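Local structure of hypothetical sugar ABC-transporter sugar binding protein (7BVT) at residues A[200-210]-A[226-234]. The protein probably binds cyclic alpha-maltosyl-1,6-maltose as the solute-binding component of a bacterial sugar ABC transporter. Sequence-based numbering, arbitrary orientation.
Sequences NFQVNLWQAGG and EGAEALQYW
Phe201 of helix 195-207 enters helix 225-239 as a knob in a hole made by Gly227, Ala230, Leu231 and Trp234. Its CB lies 3.9 Å from CZ2 of Trp234. CG is anti to the backbone N (chi1 -177°), and that turns the ring toward the second helix. CD1 then reaches over one face of the indole, 3.8 Å from Trp234 CE2, giving an edge-to-face pair with planes 68° apart. Further out, CE1 meets the Leu231 backbone, and at the tip CZ touches the methyl CB of Ala230 at 3.7 Å. The benzo edge of the same indole lies against the first helix, Trp234 CZ2 coming 3.5 Å from Phe201 CA, with Asn200 beside it.

One turn on, Asn204 OD1 accepts the indole N-H of Trp234 at 2.8 Å, on a lone pair and nearly in the ring plane. Its ND2 donates to Gln207 OE1, so both ends of the amide are engaged and its flip is settled; Gln207 OE1 also takes the N-H of Trp165. Where the first helix closes in a Schellman motif at Gly209, Glu226 CG packs on Ala208 O, and a water sits within bonding distance of both that carbonyl and Glu229 OE1.

Asn200, which touches a glucose unit of the bound glycan, has its ND2 held by Gln260. The buried indole N-H is thus paired at the edge of the apolar Phe201 packing, while the Ala208 end is polar and watered, tying the helix that carries a sugar-pocket residue to its neighbour.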
loop_
_atom_site.group_PDB
_atom_site.type_symbol
_atom_site.label_atom_id
_atom_site.label_comp_id
_atom_site.label_asym_id
_atom_site.label_seq_id
_atom_site.Cartn_x
_atom_site.Cartn_y
_atom_site.Cartn_z
ATOM N N ASN A 200 2.230 6.494 -6.022
ATOM C CA ASN A 200 3.562 7.096 -5.763
ATOM C C ASN A 200 3.436 8.600 -5.551
ATOM O O ASN A 200 4.111 9.147 -4.645
ATOM C CB ASN A 200 4.518 6.738 -6.899
ATOM C CG ASN A 200 5.132 5.365 -6.750
ATOM O OD1 ASN A 200 4.802 4.432 -7.510
ATOM N ND2 ASN A 200 5.959 5.226 -5.750
ATOM N N PHE A 201 2.621 9.272 -6.360
ATOM C CA PHE A 201 2.409 10.715 -6.225
ATOM C C PHE A 201 1.731 11.050 -4.899
ATOM O O PHE A 201 2.085 12.049 -4.268
ATOM C CB PHE A 201 1.569 11.236 -7.394
ATOM C CG PHE A 201 1.400 12.719 -7.333
ATOM C CD1 PHE A 201 2.405 13.582 -7.753
ATOM C CD2 PHE A 201 0.265 13.266 -6.785
ATOM C CE1 PHE A 201 2.263 14.953 -7.608
ATOM C CE2 PHE A 201 0.106 14.621 -6.685
ATOM C CZ PHE A 201 1.099 15.474 -7.091
ATOM N N GLN A 202 0.749 10.250 -4.472
ATOM C CA GLN A 202 0.007 10.581 -3.244
ATOM C C GLN A 202 0.994 10.736 -2.079
ATOM O O GLN A 202 0.749 11.496 -1.190
ATOM C CB GLN A 202 -1.008 9.488 -2.929
ATOM C CG GLN A 202 -2.270 9.616 -3.756
ATOM C CD GLN A 202 -3.059 8.312 -3.893
ATOM O OE1 GLN A 202 -2.569 7.226 -3.619
ATOM N NE2 GLN A 202 -4.313 8.441 -4.363
ATOM N N VAL A 203 2.049 9.937 -2.049
ATOM C CA VAL A 203 3.053 10.028 -0.952
ATOM C C VAL A 203 3.512 11.473 -0.848
ATOM O O VAL A 203 3.503 12.034 0.224
ATOM C CB VAL A 203 4.254 9.125 -1.254
ATOM C CG1 VAL A 203 5.391 9.376 -0.282
ATOM C CG2 VAL A 203 3.843 7.671 -1.266
ATOM N N ASN A 204 3.928 12.047 -1.965
ATOM C CA ASN A 204 4.532 13.397 -1.966
ATOM C C ASN A 204 3.452 14.469 -1.781
ATOM O O ASN A 204 3.719 15.476 -1.066
ATOM C CB ASN A 204 5.267 13.606 -3.286
ATOM C CG ASN A 204 6.458 12.683 -3.462
ATOM O OD1 ASN A 204 6.705 12.208 -4.566
ATOM N ND2 ASN A 204 7.168 12.356 -2.383
ATOM N N LEU A 205 2.220 14.230 -2.253
ATOM C CA LEU A 205 1.081 15.133 -2.003
ATOM C C LEU A 205 0.864 15.208 -0.474
ATOM O O LEU A 205 0.751 16.289 0.101
ATOM C CB LEU A 205 -0.133 14.588 -2.757
ATOM C CG LEU A 205 -1.458 15.277 -2.432
ATOM C CD1 LEU A 205 -1.494 16.702 -2.984
ATOM C CD2 LEU A 205 -2.598 14.452 -2.983
ATOM N N TRP A 206 0.791 14.082 0.214
ATOM C CA TRP A 206 0.593 14.065 1.681
ATOM C C TRP A 206 1.782 14.668 2.441
ATOM O O TRP A 206 1.536 15.437 3.420
ATOM C CB TRP A 206 0.321 12.652 2.140
ATOM C CG TRP A 206 -1.008 12.115 1.742
ATOM C CD1 TRP A 206 -2.209 12.763 1.692
ATOM C CD2 TRP A 206 -1.252 10.768 1.320
ATOM N NE1 TRP A 206 -3.201 11.898 1.264
ATOM C CE2 TRP A 206 -2.631 10.671 0.999
ATOM C CE3 TRP A 206 -0.421 9.655 1.114
ATOM C CZ2 TRP A 206 -3.197 9.489 0.561
ATOM C CZ3 TRP A 206 -1.006 8.475 0.717
ATOM C CH2 TRP A 206 -2.365 8.399 0.438
ATOM N N GLN A 207 3.011 14.432 1.989
ATOM C CA GLN A 207 4.185 15.002 2.662
ATOM C C GLN A 207 4.141 16.531 2.563
ATOM O O GLN A 207 4.589 17.179 3.491
ATOM C CB GLN A 207 5.465 14.532 1.968
ATOM C CG GLN A 207 5.743 13.059 2.189
ATOM C CD GLN A 207 6.935 12.627 1.388
ATOM O OE1 GLN A 207 7.190 13.195 0.321
ATOM N NE2 GLN A 207 7.727 11.678 1.907
ATOM N N ALA A 208 3.604 17.101 1.484
ATOM C CA ALA A 208 3.488 18.568 1.305
ATOM C C ALA A 208 2.326 19.134 2.153
ATOM O O ALA A 208 2.163 20.374 2.195
ATOM C CB ALA A 208 3.313 18.902 -0.147
ATOM N N GLY A 209 1.540 18.291 2.822
ATOM C CA GLY A 209 0.403 18.759 3.639
ATOM C C GLY A 209 -0.874 18.766 2.841
ATOM O O GLY A 209 -1.862 19.335 3.313
ATOM N N GLY A 210 -0.856 18.123 1.665
ATOM C CA GLY A 210 -1.993 18.090 0.726
ATOM C C GLY A 210 -2.971 16.978 1.036
ATOM O O GLY A 210 -2.691 16.139 1.895
ATOM N N GLU A 226 -0.243 22.920 -2.091
ATOM C CA GLU A 226 0.448 21.696 -1.613
ATOM C C GLU A 226 0.542 20.757 -2.797
ATOM O O GLU A 226 1.602 20.122 -3.023
ATOM C CB GLU A 226 -0.278 21.056 -0.439
ATOM C CG GLU A 226 -0.236 21.896 0.803
ATOM C CD GLU A 226 -1.181 23.099 0.849
ATOM O OE1 GLU A 226 -2.096 23.226 0.001
ATOM O OE2 GLU A 226 -0.983 23.906 1.763
ATOM N N GLY A 227 -0.573 20.557 -3.502
ATOM C CA GLY A 227 -0.561 19.747 -4.732
ATOM C C GLY A 227 0.450 20.238 -5.744
ATOM O O GLY A 227 1.101 19.432 -6.399
ATOM N N ALA A 228 0.506 21.561 -5.984
ATOM C CA ALA A 228 1.464 22.128 -6.959
ATOM C C ALA A 228 2.900 21.931 -6.449
ATOM O O ALA A 228 3.751 21.616 -7.275
ATOM C CB ALA A 228 1.189 23.607 -7.159
ATOM N N GLU A 229 3.122 21.994 -5.153
ATOM C CA GLU A 229 4.485 21.749 -4.586
ATOM C C GLU A 229 4.898 20.307 -4.943
ATOM O O GLU A 229 6.021 20.065 -5.416
ATOM C CB GLU A 229 4.476 21.928 -3.070
ATOM C CG GLU A 229 5.863 21.904 -2.486
ATOM C CD GLU A 229 5.933 22.013 -0.976
ATOM O OE1 GLU A 229 4.944 22.444 -0.372
ATOM O OE2 GLU A 229 7.040 21.654 -0.427
ATOM N N ALA A 230 4.001 19.347 -4.755
ATOM C CA ALA A 230 4.323 17.931 -5.020
ATOM C C ALA A 230 4.514 17.729 -6.519
ATOM O O ALA A 230 5.441 17.019 -6.933
ATOM C CB ALA A 230 3.254 17.002 -4.443
ATOM N N LEU A 231 3.613 18.245 -7.361
ATOM C CA LEU A 231 3.776 18.044 -8.832
ATOM C C LEU A 231 4.998 18.822 -9.367
ATOM O O LEU A 231 5.679 18.317 -10.280
ATOM C CB LEU A 231 2.475 18.425 -9.561
ATOM C CG LEU A 231 2.513 18.139 -11.072
ATOM C CD1 LEU A 231 2.876 16.709 -11.388
ATOM C CD2 LEU A 231 1.185 18.527 -11.741
ATOM N N GLN A 232 5.305 19.988 -8.820
ATOM C CA GLN A 232 6.496 20.775 -9.253
ATOM C C GLN A 232 7.756 19.989 -8.910
ATOM O O GLN A 232 8.730 20.022 -9.692
ATOM C CB GLN A 232 6.519 22.126 -8.557
ATOM C CG GLN A 232 7.567 23.067 -9.157
ATOM C CD GLN A 232 7.205 23.431 -10.581
ATOM O OE1 GLN A 232 6.131 24.030 -10.834
ATOM N NE2 GLN A 232 8.067 23.077 -11.527
ATOM N N TYR A 233 7.716 19.227 -7.822
ATOM C CA TYR A 233 8.861 18.350 -7.445
ATOM C C TYR A 233 9.109 17.312 -8.542
ATOM O O TYR A 233 10.264 17.127 -8.982
ATOM C CB TYR A 233 8.592 17.703 -6.093
ATOM C CG TYR A 233 9.523 16.663 -5.525
ATOM C CD1 TYR A 233 10.883 16.854 -5.422
ATOM C CD2 TYR A 233 8.976 15.570 -4.884
ATOM C CE1 TYR A 233 11.695 15.937 -4.784
ATOM C CE2 TYR A 233 9.764 14.643 -4.217
ATOM C CZ TYR A 233 11.130 14.848 -4.152
ATOM O OH TYR A 233 11.905 13.971 -3.452
ATOM N N TRP A 234 8.062 16.568 -8.906
ATOM C CA TRP A 234 8.154 15.612 -10.020
ATOM C C TRP A 234 8.671 16.336 -11.270
ATOM O O TRP A 234 9.562 15.811 -11.928
ATOM C CB TRP A 234 6.826 14.886 -10.299
ATOM C CG TRP A 234 6.492 13.840 -9.269
ATOM C CD1 TRP A 234 6.538 13.963 -7.895
ATOM C CD2 TRP A 234 5.972 12.541 -9.516
ATOM N NE1 TRP A 234 6.147 12.795 -7.296
ATOM C CE2 TRP A 234 5.825 11.896 -8.267
ATOM C CE3 TRP A 234 5.700 11.819 -10.672
ATOM C CZ2 TRP A 234 5.325 10.608 -8.162
ATOM C CZ3 TRP A 234 5.220 10.534 -10.575
ATOM C CH2 TRP A 234 5.070 9.916 -9.326
HETATM O O HOH W 1 4.070 22.328 2.347
#